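Local coordinates for protein xyloglucanase (Paenibacillus pabuli, PDB 2JEP) that hydrolyses xyloglucan of the plant cell wall, as a bacterial xyloglucanase of glycoside hydrolase family 5, at residues Y157-V160 with W161-I164; Q204-V207 with D208-Q212. All blocks are in the same frame, centred on the assembly; numbering follows the deposited sequence. Where two conformers were deposited one is given.

Overall arrangement
Contacts 1 and 2 lie in series along the chain: contact 1 (157-160 with 161-164) is complete before contact 2 (204-207 with 208-212) begins, and each joins successive turns of one helix, so neither closes a loop or crosses the other. From the N terminus, strand 125-128 leads to helix 150-167, which carries contact 1; strand 175-178 then leads to helix 193-211, which carries contact 2. These are adjacent helices outside the eight-stranded parallel TIM barrel. The two contact centres are about 9 Å apart, and the helices meet through W161 against F206, Y157 OH against F206 CB, and K158 and Q162 against T209.

Contact 1. Residues Y157-V160 with W161-I164; sequences YKKV and WQQI
Y157 O accepts a nearly straight bond from W161 N (2.9 Å, 174° at the hydrogen), the first of four i to i+4 backbone bonds that bind 157-160 to 161-164 as consecutive turns of one continuous helix. K159 O takes two donors: Q163 N, and Q163 NE2 at 3.0 Å, which come from opposite faces of the carbonyl plane. NE2 stands well above that plane, while K159 O lies close to the plane of the Q163 side-chain amide; the same amide also bonds Y102 and I104. On the barrel side, Y157 and W161 form an offset edge-to-face pair, the indole edge directed at the phenol face with planes 84° apart and W161 CD1 3.6 Å from Y157 CZ. With CG anti to the backbone N (chi1 -176°), the Y157 ring sits where one face receives W161 CD1, offset toward the rim, and Y157 OH and W161 NE1 both bond S179 O just past strand 175-178, tying this outer TIM-barrel helix to the barrel wall. A leucine in place of Y157 would probably leave the indole edge without its aromatic face and S179 O with one donor fewer. V160 CG1 lies 3.7 Å from I164 CD1, also among buried side chains. Toward solvent, K159 CD runs beside Q162 OE1, while one water accepts from both K159 NZ (2.8 Å) and Q162 NE2 (3.0 Å).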
loop_
_atom_site.group_PDB
_atom_site.type_symbol
_atom_site.label_atom_id
_atom_site.label_comp_id
_atom_site.label_asym_id
_atom_site.label_seq_id
_atom_site.Cartn_x
_atom_site.Cartn_y
_atom_site.Cartn_z
ATOM N N TYR A 157 9.829 -6.215 -16.032
ATOM C CA TYR A 157 8.833 -6.436 -14.990
ATOM C C TYR A 157 8.499 -7.920 -14.802
ATOM O O TYR A 157 8.445 -8.425 -13.672
ATOM C CB TYR A 157 7.593 -5.614 -15.344
ATOM C CG TYR A 157 6.476 -5.625 -14.334
ATOM C CD1 TYR A 157 6.607 -4.962 -13.119
ATOM C CD2 TYR A 157 5.268 -6.242 -14.613
ATOM C CE1 TYR A 157 5.559 -4.898 -12.225
ATOM C CE2 TYR A 157 4.218 -6.198 -13.717
ATOM C CZ TYR A 157 4.354 -5.523 -12.518
ATOM O OH TYR A 157 3.288 -5.496 -11.634
ATOM N N LYS A 158 8.278 -8.627 -15.913
ATOM C CA LYS A 158 8.078 -10.056 -15.862
ATOM C C LYS A 158 9.233 -10.760 -15.150
ATOM O O LYS A 158 9.025 -11.585 -14.262
ATOM C CB LYS A 158 7.882 -10.614 -17.281
ATOM C CG LYS A 158 7.756 -12.157 -17.352
ATOM C CD LYS A 158 7.742 -12.595 -18.811
ATOM C CE LYS A 158 7.864 -14.070 -19.033
ATOM N NZ LYS A 158 7.951 -14.284 -20.509
ATOM N N LYS A 159 10.464 -10.481 -15.580
ATOM C CA LYS A 159 11.615 -11.177 -15.009
ATOM C C LYS A 159 11.798 -10.857 -13.523
ATOM O O LYS A 159 12.172 -11.743 -12.742
ATOM C CB LYS A 159 12.884 -10.832 -15.805
ATOM C CG LYS A 159 12.921 -11.409 -17.212
ATOM C CD LYS A 159 13.028 -12.943 -17.194
ATOM C CE LYS A 159 13.448 -13.542 -18.534
ATOM N NZ LYS A 159 13.655 -15.024 -18.340
ATOM N N VAL A 160 11.535 -9.600 -13.137
ATOM C CA VAL A 160 11.632 -9.200 -11.741
ATOM C C VAL A 160 10.582 -9.948 -10.922
ATOM O O VAL A 160 10.918 -10.554 -9.903
ATOM C CB VAL A 160 11.534 -7.673 -11.624
ATOM C CG1 VAL A 160 11.305 -7.227 -10.174
ATOM C CG2 VAL A 160 12.799 -7.058 -12.206
ATOM N N TRP A 161 9.309 -9.958 -11.358
ATOM C CA TRP A 161 8.314 -10.696 -10.575
ATOM C C TRP A 161 8.550 -12.193 -10.573
ATOM O O TRP A 161 8.241 -12.857 -9.590
ATOM C CB TRP A 161 6.871 -10.361 -10.983
ATOM C CG TRP A 161 6.324 -9.263 -10.142
ATOM C CD1 TRP A 161 5.943 -8.002 -10.534
ATOM C CD2 TRP A 161 6.097 -9.322 -8.728
ATOM N NE1 TRP A 161 5.503 -7.302 -9.455
ATOM C CE2 TRP A 161 5.589 -8.078 -8.331
ATOM C CE3 TRP A 161 6.245 -10.323 -7.764
ATOM C CZ2 TRP A 161 5.263 -7.802 -7.006
ATOM C CZ3 TRP A 161 5.925 -10.032 -6.460
ATOM C CH2 TRP A 161 5.456 -8.781 -6.096
ATOM N N GLN A 162 9.121 -12.729 -11.655
ATOM C CA GLN A 162 9.445 -14.164 -11.646
ATOM C C GLN A 162 10.359 -14.466 -10.468
ATOM O O GLN A 162 10.178 -15.460 -9.748
ATOM C CB GLN A 162 10.165 -14.571 -12.930
ATOM C CG GLN A 162 9.341 -14.810 -14.148
ATOM C CD GLN A 162 10.193 -15.278 -15.323
ATOM O OE1 GLN A 162 11.411 -15.303 -15.238
ATOM N NE2 GLN A 162 9.546 -15.641 -16.424
ATOM N N GLN A 163 11.380 -13.638 -10.312
ATOM C CA GLN A 163 12.371 -13.843 -9.247
ATOM C C GLN A 163 11.818 -13.616 -7.855
ATOM O O GLN A 163 12.102 -14.380 -6.940
ATOM C CB GLN A 163 13.569 -12.933 -9.490
ATOM C CG GLN A 163 14.355 -13.276 -10.727
ATOM C CD GLN A 163 15.362 -12.219 -11.024
ATOM O OE1 GLN A 163 16.418 -12.159 -10.380
ATOM N NE2 GLN A 163 15.043 -11.346 -11.967
ATOM N N ILE A 164 11.056 -12.545 -7.665
ATOM C CA ILE A 164 10.495 -12.292 -6.317
ATOM C C ILE A 164 9.538 -13.432 -5.971
ATOM O O ILE A 164 9.575 -13.999 -4.874
ATOM C CB ILE A 164 9.715 -10.947 -6.290
ATOM C CG1 ILE A 164 10.610 -9.754 -6.608
ATOM C CG2 ILE A 164 9.002 -10.776 -4.945
ATOM C CD1 ILE A 164 9.841 -8.485 -7.003
HETATM O O HOH W 1 11.041 -15.844 -19.048
#

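Contact 2. Residues Q204-V207 with D208-Q212; sequences QIFV and DTVRQ
Q204 and D208, one turn apart on outer helix 193-211 of the TIM barrel, make i to i+4 contacts through backbone and side chain. From CB, Q204 CG, anti to the backbone N (chi1 -171°), lies 3.8 Å from D208 OD2; the bend at chi2 (65°) then swings CD and the amide toward the D208 carboxylate. CD passes 3.9 Å from the same D208 OD2. At the tip, NE2 straddles the carboxylate in two weak hydrogen bonds, 3.2 Å to each of D208 OD1 and OD2, with amide and carboxylate planes 29° apart; Q204 OE1 accepts from the backbone N of T244, the stronger polar tie of this side chain. In the backbone, D208 N bonds Q204 O. I205 O is gripped twice, by T209 N at 2.8 Å and by T209 OG1 at 2.7 Å, from opposite faces of the carbonyl plane; the threonine hydroxyl, beside its own backbone N, thus bonds the carbonyl four residues back, standing above its plane. F206 CE1 touches V210 CG2 at 3.8 Å. These last two side chains face the barrel, packing on F177 of strand 175-178 and L222 of strand 222-225, while I205 and T209 lean on helix 150-167 and R211 reaches a salt bridge with D245.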
loop_
_atom_site.group_PDB
_atom_site.type_symbol
_atom_site.label_atom_id
_atom_site.label_comp_id
_atom_site.label_asym_id
_atom_site.label_seq_id
_atom_site.Cartn_x
_atom_site.Cartn_y
_atom_site.Cartn_z
ATOM N N GLN A 204 -1.766 -7.568 -15.575
ATOM C CA GLN A 204 -2.000 -8.897 -16.193
ATOM C C GLN A 204 -0.728 -9.733 -16.237
ATOM O O GLN A 204 -0.733 -10.925 -15.944
ATOM C CB GLN A 204 -2.593 -8.728 -17.589
ATOM C CG GLN A 204 -3.062 -10.059 -18.175
ATOM C CD GLN A 204 -4.207 -10.631 -17.357
ATOM O OE1 GLN A 204 -5.312 -10.068 -17.344
ATOM N NE2 GLN A 204 -3.945 -11.715 -16.623
ATOM N N ILE A 205 0.371 -9.104 -16.649
ATOM C CA ILE A 205 1.685 -9.775 -16.660
ATOM C C ILE A 205 2.064 -10.266 -15.270
ATOM O O ILE A 205 2.538 -11.410 -15.094
ATOM C CB ILE A 205 2.783 -8.812 -17.223
ATOM C CG1 ILE A 205 2.550 -8.568 -18.718
ATOM C CG2 ILE A 205 4.190 -9.386 -17.008
ATOM C CD1 ILE A 205 3.241 -7.300 -19.247
ATOM N N PHE A 206 1.878 -9.399 -14.280
ATOM C CA PHE A 206 2.145 -9.782 -12.893
ATOM C C PHE A 206 1.353 -11.025 -12.510
ATOM O O PHE A 206 1.917 -12.005 -11.998
ATOM C CB PHE A 206 1.832 -8.583 -11.977
ATOM C CG PHE A 206 1.561 -8.934 -10.556
ATOM C CD1 PHE A 206 2.590 -9.245 -9.684
ATOM C CD2 PHE A 206 0.269 -8.892 -10.052
ATOM C CE1 PHE A 206 2.309 -9.499 -8.332
ATOM C CE2 PHE A 206 0.002 -9.142 -8.730
ATOM C CZ PHE A 206 1.022 -9.458 -7.864
ATOM N N VAL A 207 0.040 -10.985 -12.699
ATOM C CA VAL A 207 -0.796 -12.100 -12.265
ATOM C C VAL A 207 -0.337 -13.404 -12.929
ATOM O O VAL A 207 -0.074 -14.396 -12.255
ATOM C CB VAL A 207 -2.298 -11.823 -12.532
ATOM C CG1 VAL A 207 -3.134 -13.100 -12.348
ATOM C CG2 VAL A 207 -2.843 -10.657 -11.630
ATOM N N ASP A 208 -0.229 -13.383 -14.247
ATOM C CA ASP A 208 0.077 -14.618 -14.961
ATOM C C ASP A 208 1.489 -15.111 -14.673
ATOM O O ASP A 208 1.729 -16.316 -14.584
ATOM C CB ASP A 208 -0.071 -14.419 -16.456
ATOM C CG ASP A 208 -1.517 -14.133 -16.893
ATOM O OD1 ASP A 208 -2.465 -14.504 -16.195
ATOM O OD2 ASP A 208 -1.693 -13.557 -17.978
ATOM N N THR A 209 2.436 -14.186 -14.524
ATOM C CA THR A 209 3.798 -14.580 -14.214
ATOM C C THR A 209 3.876 -15.227 -12.842
ATOM O O THR A 209 4.501 -16.276 -12.670
ATOM C CB THR A 209 4.741 -13.340 -14.286
ATOM O OG1 THR A 209 4.753 -12.823 -15.623
ATOM C CG2 THR A 209 6.150 -13.674 -13.873
ATOM N N VAL A 210 3.261 -14.595 -11.849
ATOM C CA VAL A 210 3.295 -15.157 -10.499
ATOM C C VAL A 210 2.666 -16.543 -10.475
ATOM O O VAL A 210 3.208 -17.464 -9.840
ATOM C CB VAL A 210 2.600 -14.208 -9.493
ATOM C CG1 VAL A 210 2.325 -14.927 -8.166
ATOM C CG2 VAL A 210 3.454 -12.955 -9.310
ATOM N N ARG A 211 1.521 -16.707 -11.132
ATOM C CA ARG A 211 0.835 -17.992 -11.056
ATOM C C ARG A 211 1.691 -19.121 -11.623
ATOM O O ARG A 211 1.573 -20.248 -11.176
ATOM C CB ARG A 211 -0.485 -17.959 -11.825
ATOM C CG ARG A 211 -1.561 -17.041 -11.288
ATOM C CD ARG A 211 -1.788 -17.141 -9.822
ATOM N NE ARG A 211 -2.912 -16.345 -9.391
ATOM C CZ ARG A 211 -3.152 -16.051 -8.127
ATOM N NH1 ARG A 211 -2.295 -16.422 -7.182
ATOM N NH2 ARG A 211 -4.231 -15.348 -7.828
ATOM N N GLN A 212 2.508 -18.821 -12.621
ATOM C CA GLN A 212 3.280 -19.870 -13.301
ATOM C C GLN A 212 4.604 -20.196 -12.611
ATOM O O GLN A 212 5.354 -21.058 -13.086
ATOM C CB GLN A 212 3.486 -19.496 -14.751
ATOM C CG GLN A 212 2.183 -19.454 -15.517
ATOM C CD GLN A 212 2.391 -18.991 -16.922
ATOM O OE1 GLN A 212 2.218 -17.812 -17.227
ATOM N NE2 GLN A 212 2.811 -19.906 -17.787
#